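PDB 5UR2: bifunctional protein PutA from Bdellovibrio bacteriovorus, which probably oxidises L-proline to L-glutamate in two steps, pairing a flavin-dependent proline dehydrogenase with an NAD+-dependent L-glutamate gamma-semialdehyde dehydrogenase. Local coordinates for residues N52-V57 with R419-T424; L60-S65 with F908-A913. All blocks are in the same frame, centred on the assembly; numbering follows the deposited sequence.

Interaction 1: N52-V57 with R419-T424; sequences NMFRFV and RLLENT. With P5F (N-propargylglycine-modified flavin adenine dinucleotide), chain F.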
ATOM      1  N   ASN B  52     -30.638  15.084  -2.401  1.00 39.32           N
ATOM      2  CA  ASN B  52     -31.506  14.732  -1.285  1.00 43.45           C
ATOM      3  C   ASN B  52     -32.973  15.019  -1.591  1.00 42.49           C
ATOM      4  O   ASN B  52     -33.852  14.234  -1.215  1.00 43.85           O
ATOM      5  CB  ASN B  52     -31.066  15.470  -0.022  1.00 44.49           C
ATOM      6  CG  ASN B  52     -29.731  14.976   0.503  1.00 53.67           C
ATOM      7  OD1 ASN B  52     -29.295  13.867   0.188  1.00 55.91           O
ATOM      8  ND2 ASN B  52     -29.077  15.794   1.316  1.00 58.96           N
ATOM      9  N   MET B  53     -33.269  16.134  -2.259  1.00 43.71           N
ATOM     10  CA  MET B  53     -34.671  16.446  -2.520  1.00 40.57           C
ATOM     11  C   MET B  53     -35.270  15.456  -3.511  1.00 38.81           C
ATOM     12  O   MET B  53     -36.417  15.022  -3.341  1.00 37.42           O
ATOM     13  CB  MET B  53     -34.832  17.894  -2.993  1.00 42.82           C
ATOM     14  CG  MET B  53     -36.287  18.291  -3.309  1.00 48.84           C
ATOM     15  SD  MET B  53     -37.488  18.115  -1.945  1.00 53.25           S
ATOM     16  CE  MET B  53     -36.840  19.282  -0.751  1.00 53.01           C
ATOM     17  N   PHE B  54     -34.514  15.080  -4.548  1.00 36.00           N
ATOM     18  CA  PHE B  54     -35.049  14.138  -5.531  1.00 36.61           C
ATOM     19  C   PHE B  54     -35.198  12.732  -4.947  1.00 34.85           C
ATOM     20  O   PHE B  54     -36.150  12.018  -5.282  1.00 34.36           O
ATOM     21  CB  PHE B  54     -34.158  14.083  -6.778  1.00 39.94           C
ATOM     22  CG  PHE B  54     -34.173  15.341  -7.618  1.00 42.90           C
ATOM     23  CD1 PHE B  54     -34.818  16.493  -7.191  1.00 43.83           C
ATOM     24  CD2 PHE B  54     -33.560  15.352  -8.864  1.00 44.65           C
ATOM     25  CE1 PHE B  54     -34.822  17.642  -7.975  1.00 44.50           C
ATOM     26  CE2 PHE B  54     -33.568  16.497  -9.659  1.00 42.44           C
ATOM     27  CZ  PHE B  54     -34.195  17.638  -9.217  1.00 39.90           C
ATOM     28  N   ARG B  55     -34.268  12.313  -4.082  1.00 28.91           N
ATOM     29  CA  ARG B  55     -34.393  11.019  -3.421  1.00 31.70           C
ATOM     30  C   ARG B  55     -35.561  11.011  -2.450  1.00 30.74           C
ATOM     31  O   ARG B  55     -36.307  10.025  -2.366  1.00 30.31           O
ATOM     32  CB  ARG B  55     -33.102  10.680  -2.678  1.00 37.94           C
ATOM     33  CG  ARG B  55     -31.951  10.315  -3.598  1.00 41.52           C
ATOM     34  CD  ARG B  55     -30.703   9.952  -2.818  1.00 37.93           C
ATOM     35  NE  ARG B  55     -29.699   9.358  -3.696  1.00 40.39           N
ATOM     36  CZ  ARG B  55     -28.474   9.038  -3.307  1.00 33.59           C
ATOM     37  NH1 ARG B  55     -28.111   9.263  -2.052  1.00 31.91           N
ATOM     38  NH2 ARG B  55     -27.614   8.508  -4.169  1.00 29.83           N
ATOM     39  N   PHE B  56     -35.735  12.101  -1.707  1.00 31.87           N
ATOM     40  CA  PHE B  56     -36.871  12.185  -0.800  1.00 34.81           C
ATOM     41  C   PHE B  56     -38.175  12.072  -1.572  1.00 33.01           C
ATOM     42  O   PHE B  56     -39.058  11.285  -1.214  1.00 36.43           O
ATOM     43  CB  PHE B  56     -36.847  13.500  -0.028  1.00 28.84           C
ATOM     44  CG  PHE B  56     -37.986  13.637   0.926  1.00 39.81           C
ATOM     45  CD1 PHE B  56     -37.913  13.059   2.180  1.00 45.09           C
ATOM     46  CD2 PHE B  56     -39.156  14.281   0.555  1.00 36.32           C
ATOM     47  CE1 PHE B  56     -38.964  13.159   3.067  1.00 45.40           C
ATOM     48  CE2 PHE B  56     -40.216  14.375   1.434  1.00 41.61           C
ATOM     49  CZ  PHE B  56     -40.123  13.814   2.692  1.00 45.99           C
ATOM     50  N   VAL B  57     -38.297  12.827  -2.663  1.00 33.47           N
ATOM     51  CA  VAL B  57     -39.504  12.748  -3.479  1.00 34.71           C
ATOM     52  C   VAL B  57     -39.709  11.325  -3.967  1.00 32.41           C
ATOM     53  O   VAL B  57     -40.837  10.817  -3.983  1.00 38.33           O
ATOM     54  CB  VAL B  57     -39.427  13.758  -4.640  1.00 29.71           C
ATOM     55  CG1 VAL B  57     -40.563  13.545  -5.633  1.00 30.04           C
ATOM     56  CG2 VAL B  57     -39.476  15.163  -4.090  1.00 29.38           C
ATOM     57  N   ARG B 419     -39.229  14.419 -14.670  1.00 23.56           N
ATOM     58  CA  ARG B 419     -39.477  15.817 -15.029  1.00 33.83           C
ATOM     59  C   ARG B 419     -38.530  16.757 -14.289  1.00 34.22           C
ATOM     60  O   ARG B 419     -37.927  17.647 -14.900  1.00 30.64           O
ATOM     61  CB  ARG B 419     -40.935  16.193 -14.737  1.00 31.65           C
ATOM     62  CG  ARG B 419     -41.948  15.179 -15.254  1.00 35.31           C
ATOM     63  CD  ARG B 419     -42.312  15.382 -16.712  1.00 41.68           C
ATOM     64  NE  ARG B 419     -41.172  15.500 -17.615  1.00 44.62           N
ATOM     65  CZ  ARG B 419     -40.484  14.474 -18.105  1.00 45.00           C
ATOM     66  NH1 ARG B 419     -40.797  13.230 -17.767  1.00 44.59           N
ATOM     67  NH2 ARG B 419     -39.476  14.701 -18.939  1.00 43.19           N
ATOM     68  N   LEU B 420     -38.368  16.561 -12.972  1.00 30.64           N
ATOM     69  CA  LEU B 420     -37.429  17.382 -12.210  1.00 36.68           C
ATOM     70  C   LEU B 420     -36.013  17.265 -12.759  1.00 31.01           C
ATOM     71  O   LEU B 420     -35.293  18.265 -12.859  1.00 38.74           O
ATOM     72  CB  LEU B 420     -37.457  17.002 -10.726  1.00 41.99           C
ATOM     73  CG  LEU B 420     -38.580  17.573  -9.860  1.00 51.09           C
ATOM     74  CD1 LEU B 420     -38.636  16.822  -8.548  1.00 53.73           C
ATOM     75  CD2 LEU B 420     -38.349  19.067  -9.593  1.00 48.88           C
ATOM     76  N   LEU B 421     -35.593  16.055 -13.119  1.00 25.76           N
ATOM     77  CA  LEU B 421     -34.250  15.875 -13.659  1.00 31.73           C
ATOM     78  C   LEU B 421     -34.075  16.629 -14.972  1.00 33.40           C
ATOM     79  O   LEU B 421     -33.112  17.384 -15.137  1.00 30.32           O
ATOM     80  CB  LEU B 421     -33.962  14.391 -13.864  1.00 34.88           C
ATOM     81  CG  LEU B 421     -33.680  13.664 -12.549  1.00 45.84           C
ATOM     82  CD1 LEU B 421     -33.641  12.167 -12.776  1.00 53.05           C
ATOM     83  CD2 LEU B 421     -32.384  14.168 -11.947  1.00 47.95           C
ATOM     84  N   GLU B 422     -35.024  16.476 -15.900  1.00 30.43           N
ATOM     85  CA  GLU B 422     -34.913  17.156 -17.188  1.00 33.84           C
ATOM     86  C   GLU B 422     -34.931  18.678 -17.028  1.00 37.37           C
ATOM     87  O   GLU B 422     -34.120  19.391 -17.633  1.00 33.01           O
ATOM     88  CB  GLU B 422     -36.047  16.716 -18.112  1.00 35.81           C
ATOM     89  CG  GLU B 422     -35.864  17.213 -19.526  1.00 45.45           C
ATOM     90  CD  GLU B 422     -34.571  16.701 -20.149  1.00 51.47           C
ATOM     91  OE1 GLU B 422     -33.683  17.541 -20.449  1.00 53.14           O
ATOM     92  OE2 GLU B 422     -34.432  15.457 -20.284  1.00 50.52           O
ATOM     93  N   ASN B 423     -35.852  19.192 -16.213  1.00 29.46           N
ATOM     94  CA  ASN B 423     -36.031  20.633 -16.122  1.00 30.68           C
ATOM     95  C   ASN B 423     -34.872  21.316 -15.406  1.00 37.73           C
ATOM     96  O   ASN B 423     -34.627  22.504 -15.638  1.00 46.84           O
ATOM     97  CB  ASN B 423     -37.351  20.946 -15.419  1.00 36.99           C
ATOM     98  CG  ASN B 423     -38.553  20.528 -16.231  1.00 43.39           C
ATOM     99  OD1 ASN B 423     -38.460  20.331 -17.440  1.00 42.51           O
ATOM    100  ND2 ASN B 423     -39.690  20.376 -15.567  1.00 49.39           N
ATOM    101  N   THR B 424     -34.148  20.607 -14.542  1.00 34.91           N
ATOM    102  CA  THR B 424     -32.984  21.184 -13.868  1.00 36.29           C
ATOM    103  C   THR B 424     -31.674  20.864 -14.572  1.00 38.31           C
ATOM    104  O   THR B 424     -30.608  21.219 -14.056  1.00 38.50           O
ATOM    105  CB  THR B 424     -32.878  20.693 -12.417  1.00 26.39           C
ATOM    106  OG1 THR B 424     -32.694  19.262 -12.407  1.00 27.36           O
ATOM    107  CG2 THR B 424     -34.123  21.088 -11.636  1.00 28.27           C
TER
HETATM  108  PA  P5F F1001     -34.222  20.047 -25.213  1.00 25.26           P
HETATM  109  O1A P5F F1001     -34.076  20.893 -26.523  1.00 30.61           O
HETATM  110  O2A P5F F1001     -33.815  20.663 -23.968  1.00 23.04           O
HETATM  111  O5B P5F F1001     -33.405  18.784 -25.174  1.00 24.68           O
HETATM  112  C5B P5F F1001     -33.073  18.051 -24.002  1.00 16.78           C
HETATM  113  C4B P5F F1001     -32.548  16.671 -24.427  1.00 20.64           C
HETATM  114  O4B P5F F1001     -31.255  16.706 -24.983  1.00 25.39           O
HETATM  115  C3B P5F F1001     -32.454  15.623 -23.356  1.00 17.28           C
HETATM  116  O3B P5F F1001     -33.675  15.070 -23.045  1.00 18.70           O
HETATM  117  C2B P5F F1001     -31.526  14.641 -23.952  1.00 17.09           C
HETATM  118  O2B P5F F1001     -32.225  13.826 -24.828  1.00 18.70           O
HETATM  119  C1B P5F F1001     -30.592  15.499 -24.727  1.00 22.79           C
HETATM  120  N9A P5F F1001     -29.362  15.809 -24.043  1.00 19.76           N
HETATM  121  C8A P5F F1001     -29.203  16.435 -22.813  1.00 21.14           C
HETATM  122  N7A P5F F1001     -27.894  16.549 -22.560  1.00 23.15           N
HETATM  123  C5A P5F F1001     -27.152  16.017 -23.617  1.00 21.13           C
HETATM  124  C6A P5F F1001     -25.796  15.847 -23.887  1.00 30.15           C
HETATM  125  N6A P5F F1001     -24.801  16.301 -22.957  1.00 28.95           N
HETATM  126  N1A P5F F1001     -25.395  15.255 -25.029  1.00 25.32           N
HETATM  127  C2A P5F F1001     -26.293  14.817 -25.937  1.00 17.31           C
HETATM  128  N3A P5F F1001     -27.628  14.942 -25.688  1.00 20.52           N
HETATM  129  C4A P5F F1001     -28.084  15.527 -24.573  1.00 11.73           C
HETATM  130  N1  P5F F1001     -38.076   9.976 -24.749  1.00 32.81           N
HETATM  131  C2  P5F F1001     -37.677   8.625 -25.067  1.00 27.86           C
HETATM  132  O2  P5F F1001     -36.341   8.304 -24.982  1.00 28.25           O
HETATM  133  N3  P5F F1001     -38.641   7.646 -25.470  1.00 42.77           N
HETATM  134  C4  P5F F1001     -40.022   7.946 -25.572  1.00 45.20           C
HETATM  135  O4  P5F F1001     -40.909   6.940 -25.972  1.00 38.12           O
HETATM  136  C4X P5F F1001     -40.446   9.368 -25.228  1.00 42.68           C
HETATM  137  N5  P5F F1001     -41.854   9.755 -25.166  1.00 44.45           N
HETATM  138  C5X P5F F1001     -42.131  11.202 -25.265  1.00 44.35           C
HETATM  139  C6  P5F F1001     -43.461  11.672 -25.759  1.00 35.93           C
HETATM  140  C7  P5F F1001     -43.700  13.058 -25.937  1.00 36.35           C
HETATM  141  C7M P5F F1001     -45.051  13.520 -26.439  1.00 38.53           C
HETATM  142  C8  P5F F1001     -42.676  14.011 -25.651  1.00 37.04           C
HETATM  143  C8M P5F F1001     -42.893  15.492 -25.833  1.00 35.48           C
HETATM  144  C9  P5F F1001     -41.413  13.574 -25.186  1.00 44.42           C
HETATM  145  C9A P5F F1001     -41.156  12.119 -24.993  1.00 44.53           C
HETATM  146  N10 P5F F1001     -39.840  11.669 -24.533  1.00 42.88           N
HETATM  147  C10 P5F F1001     -39.483  10.311 -24.837  1.00 37.02           C
HETATM  148  C1' P5F F1001     -38.829  12.590 -23.957  1.00 45.64           C
HETATM  149  C2' P5F F1001     -38.019  13.317 -25.032  1.00 38.89           C
HETATM  150  O2' P5F F1001     -37.218  12.399 -25.671  1.00 37.21           O
HETATM  151  C3' P5F F1001     -37.154  14.470 -24.518  1.00 40.40           C
HETATM  152  O3' P5F F1001     -36.224  13.960 -23.637  1.00 41.32           O
HETATM  153  C4' P5F F1001     -37.914  15.575 -23.797  1.00 38.78           C
HETATM  154  O4' P5F F1001     -39.192  15.609 -24.333  1.00 37.99           O
HETATM  155  C5' P5F F1001     -37.223  16.952 -23.783  1.00 38.49           C
HETATM  156  O5' P5F F1001     -36.584  17.285 -25.000  1.00 40.31           O
HETATM  157  P   P5F F1001     -36.601  18.748 -25.700  1.00 31.20           P
HETATM  158  O1P P5F F1001     -36.471  18.816 -27.270  1.00 39.18           O
HETATM  159  O2P P5F F1001     -37.896  19.357 -25.043  1.00 31.65           O
HETATM  160  O3P P5F F1001     -35.569  19.610 -24.757  1.00 26.14           O
HETATM  161  C21 P5F F1001     -42.401   8.282 -23.074  1.00 57.11           C
HETATM  162  C22 P5F F1001     -42.212   9.000 -24.203  1.00 60.85           C
HETATM  163  C23 P5F F1001     -42.153   6.764 -23.039  1.00 57.60           C
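Phe54 lays one face of its ring over the side chain of Leu420, whose CB sits 4.0 Å from the ring centroid. The line between them runs 26° off the ring normal, a CH-pi contact displaced toward the rim, where Leu420 CB lies 3.6 Å from Phe54 CZ. The edge of the same ring meets two other groups close to its plane: the CD2 methyl of Leu421, 3.5 Å from Phe54 CE2, and the hydroxyl of Thr424, with OG1 3.9 Å from Phe54 CZ. With CG anti to its own carbonyl carbon (chi1 -69°), Phe54 reaches from helix 47-59 to the end of helix 409-423. Thr424 OG1 donates a 2.8 Å bond to Leu420 O, which also accepts from Thr424 N on the other face of its carbonyl plane. The hydroxyl thus spends its proton within its own segment while it borders the aromatic edge.

The pairing seats the N-terminal PutA region against the helix that follows the eighth strand, 400-406, of the proline dehydrogenase (beta/alpha)8 barrel. Glu422 belongs to the pocket of the N-propargylglycine-modified FAD, and its OE2 lies 2.9 Å from the ribose oxygen O3B. Leu421 also packs on Arg977 of the second subunit. No hydrogen bond joins the two segments, so the interface rests on van der Waals and CH-pi contact around a single aromatic ring.

Interaction 2: L60-S65 with F908-A913; sequences LPSINS and FSRSPA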
ATOM      1  N   LEU B  60     -41.071   9.006  -1.015  1.00 31.54           N
ATOM      2  CA  LEU B  60     -42.258   9.444  -0.276  1.00 40.31           C
ATOM      3  C   LEU B  60     -43.491   8.558  -0.450  1.00 40.27           C
ATOM      4  O   LEU B  60     -44.104   8.198   0.569  1.00 36.10           O
ATOM      5  CB  LEU B  60     -42.589  10.897  -0.642  1.00 36.47           C
ATOM      6  CG  LEU B  60     -43.755  11.470   0.164  1.00 42.46           C
ATOM      7  CD1 LEU B  60     -43.456  11.470   1.673  1.00 38.77           C
ATOM      8  CD2 LEU B  60     -44.110  12.862  -0.321  1.00 45.96           C
ATOM      9  N   PRO B  61     -43.911   8.167  -1.659  1.00 41.51           N
ATOM     10  CA  PRO B  61     -45.158   7.384  -1.763  1.00 40.01           C
ATOM     11  C   PRO B  61     -45.052   5.971  -1.199  1.00 40.93           C
ATOM     12  O   PRO B  61     -46.084   5.306  -1.063  1.00 42.95           O
ATOM     13  CB  PRO B  61     -45.435   7.360  -3.273  1.00 34.84           C
ATOM     14  CG  PRO B  61     -44.100   7.492  -3.895  1.00 30.23           C
ATOM     15  CD  PRO B  61     -43.296   8.389  -2.984  1.00 35.80           C
ATOM     16  N   SER B  62     -43.859   5.498  -0.855  1.00 42.36           N
ATOM     17  CA  SER B  62     -43.699   4.185  -0.237  1.00 45.06           C
ATOM     18  C   SER B  62     -43.772   4.224   1.287  1.00 47.08           C
ATOM     19  O   SER B  62     -43.699   3.168   1.923  1.00 53.84           O
ATOM     20  CB  SER B  62     -42.376   3.546  -0.683  1.00 41.88           C
ATOM     21  OG  SER B  62     -42.413   3.227  -2.076  1.00 43.73           O
ATOM     22  N   ILE B  63     -43.934   5.401   1.880  1.00 41.50           N
ATOM     23  CA  ILE B  63     -43.975   5.573   3.328  1.00 45.66           C
ATOM     24  C   ILE B  63     -45.432   5.629   3.781  1.00 54.73           C
ATOM     25  O   ILE B  63     -46.228   6.404   3.238  1.00 60.81           O
ATOM     26  CB  ILE B  63     -43.216   6.843   3.744  1.00 40.65           C
ATOM     27  CG1 ILE B  63     -41.812   6.832   3.137  1.00 42.51           C
ATOM     28  CG2 ILE B  63     -43.175   6.974   5.239  1.00 34.90           C
ATOM     29  CD1 ILE B  63     -41.028   8.088   3.376  1.00 45.02           C
ATOM     30  N   ASN B  64     -45.785   4.805   4.769  1.00 56.87           N
ATOM     31  CA  ASN B  64     -47.179   4.597   5.149  1.00 60.13           C
ATOM     32  C   ASN B  64     -47.472   5.001   6.598  1.00 69.39           C
ATOM     33  O   ASN B  64     -48.298   4.369   7.261  1.00 77.08           O
ATOM     34  CB  ASN B  64     -47.587   3.143   4.913  1.00 52.80           C
ATOM     35  N   SER B  65     -46.806   6.038   7.114  1.00 66.08           N
ATOM     36  CA  SER B  65     -47.144   6.567   8.435  1.00 62.54           C
ATOM     37  C   SER B  65     -46.541   7.954   8.564  1.00 53.95           C
ATOM     38  O   SER B  65     -45.504   8.251   7.968  1.00 50.41           O
ATOM     39  CB  SER B  65     -46.658   5.682   9.597  1.00 66.86           C
ATOM     40  OG  SER B  65     -45.421   6.137  10.132  1.00 67.27           O
ATOM     41  N   PHE B 908     -31.640  -3.218   0.968  1.00 20.35           N
ATOM     42  CA  PHE B 908     -32.390  -2.300   0.124  1.00 20.39           C
ATOM     43  C   PHE B 908     -33.133  -1.345   1.044  1.00 27.37           C
ATOM     44  O   PHE B 908     -33.973  -1.769   1.842  1.00 29.17           O
ATOM     45  CB  PHE B 908     -33.356  -3.039  -0.804  1.00 20.44           C
ATOM     46  CG  PHE B 908     -32.671  -3.716  -1.954  1.00 31.91           C
ATOM     47  CD1 PHE B 908     -32.144  -4.991  -1.812  1.00 30.60           C
ATOM     48  CD2 PHE B 908     -32.521  -3.068  -3.172  1.00 26.87           C
ATOM     49  CE1 PHE B 908     -31.483  -5.615  -2.880  1.00 27.97           C
ATOM     50  CE2 PHE B 908     -31.863  -3.682  -4.238  1.00 29.22           C
ATOM     51  CZ  PHE B 908     -31.345  -4.961  -4.093  1.00 23.51           C
ATOM     52  N   SER B 909     -32.797  -0.067   0.956  1.00 28.29           N
ATOM     53  CA  SER B 909     -33.380   0.906   1.855  1.00 25.88           C
ATOM     54  C   SER B 909     -33.234   2.278   1.233  1.00 30.70           C
ATOM     55  O   SER B 909     -32.290   2.540   0.479  1.00 32.02           O
ATOM     56  CB  SER B 909     -32.716   0.882   3.235  1.00 26.52           C
ATOM     57  OG  SER B 909     -33.255   1.902   4.066  1.00 26.87           O
ATOM     58  N   ARG B 910     -34.171   3.153   1.558  1.00 30.62           N
ATOM     59  CA  ARG B 910     -34.072   4.540   1.138  1.00 30.35           C
ATOM     60  C   ARG B 910     -34.105   5.466   2.342  1.00 30.62           C
ATOM     61  O   ARG B 910     -34.548   6.609   2.256  1.00 29.40           O
ATOM     62  CB  ARG B 910     -35.155   4.862   0.110  1.00 25.79           C
ATOM     63  CG  ARG B 910     -34.838   4.143  -1.205  1.00 23.92           C
ATOM     64  CD  ARG B 910     -35.852   4.385  -2.282  1.00 28.84           C
ATOM     65  NE  ARG B 910     -37.115   3.725  -1.993  1.00 32.41           N
ATOM     66  CZ  ARG B 910     -38.195   3.837  -2.759  1.00 34.11           C
ATOM     67  NH1 ARG B 910     -38.143   4.586  -3.856  1.00 28.94           N
ATOM     68  NH2 ARG B 910     -39.321   3.215  -2.429  1.00 28.98           N
ATOM     69  N   SER B 911     -33.597   4.962   3.464  1.00 32.21           N
ATOM     70  CA  SER B 911     -33.365   5.721   4.672  1.00 35.50           C
ATOM     71  C   SER B 911     -31.872   5.917   4.856  1.00 33.31           C
ATOM     72  O   SER B 911     -31.141   4.932   5.061  1.00 30.21           O
ATOM     73  CB  SER B 911     -33.949   5.004   5.887  1.00 36.81           C
ATOM     74  OG  SER B 911     -33.349   5.488   7.076  1.00 32.89           O
ATOM     75  N   PRO B 912     -31.382   7.154   4.801  1.00 33.91           N
ATOM     76  CA  PRO B 912     -29.947   7.381   5.058  1.00 37.70           C
ATOM     77  C   PRO B 912     -29.467   6.842   6.400  1.00 37.97           C
ATOM     78  O   PRO B 912     -28.372   6.274   6.470  1.00 33.66           O
ATOM     79  CB  PRO B 912     -29.825   8.907   4.972  1.00 37.34           C
ATOM     80  CG  PRO B 912     -30.941   9.304   4.002  1.00 35.80           C
ATOM     81  CD  PRO B 912     -32.076   8.365   4.329  1.00 33.19           C
ATOM     82  N   ALA B 913     -30.253   6.991   7.469  1.00 36.98           N
ATOM     83  CA  ALA B 913     -29.792   6.538   8.783  1.00 34.79           C
ATOM     84  C   ALA B 913     -29.794   5.018   8.883  1.00 32.46           C
ATOM     85  O   ALA B 913     -28.916   4.432   9.524  1.00 36.74           O
ATOM     86  CB  ALA B 913     -30.660   7.143   9.894  1.00 32.65           C
TER
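Arg910 and Ser62 bury the most surface here and make the sole direct touch between the two segments. The guanidinium of Arg910 presents an edge to the serine, and NH2 lies 3.1 Å from Ser62 OG, close to the guanidinium plane. The N-H...O angle of 122° is far from straight, so the hydrogen bond is weak; the CB of Ser62 stands nearby, 3.5 Å from the same Arg910 NH2. The arginine is extended through chi2 but bends at chi3 (-70°), which turns its head out of the line of the chain.

Stronger partners hold that head: NE donates to the backbone oxygen of Asp758, and NH1 forms a salt bridge with Asp58, just ahead of the 60-65 segment. One arginine of the aldehyde dehydrogenase module is thereby tied both to its own module and to the N-terminal region.

Arg910 is the middle residue of an ST turn, in which Ser909 OG accepts from Ser911 N at 3.1 Å with an angle of 161°. Ser911 then serves as N-cap of helix 912-921, its OG bonded to Asn914 N, and that hydroxyl is also hydrogen-bonded to Glu75 and Arg71 of helix 66-76. On the opposing segment, Leu60 to Ser62 form a short 3-10 turn, closed by a 3.1 Å bond from Ile63 N to Leu60 O, and Ser62 also packs on Ile410 of helix 409-423.

The centres of the two contacts lie about 16 Å apart, on the same side of the chain's centre. Both draw on the N-terminal region: 52-57 belongs to helix 47-59, and 60-65 lies in the connection between that helix and helix 66-76. Their distant partners come in the same order along the chain, 419-424 from the proline dehydrogenase barrel and then 908-913 from the aldehyde dehydrogenase module, so the two pairings interleave. Interaction 1 is apolar and buried, interaction 2 polar and partly buried. Together they illustrate how one helix and the turn that follows it can touch both catalytic modules of a bifunctional enzyme, with the second subunit packing beside each contact.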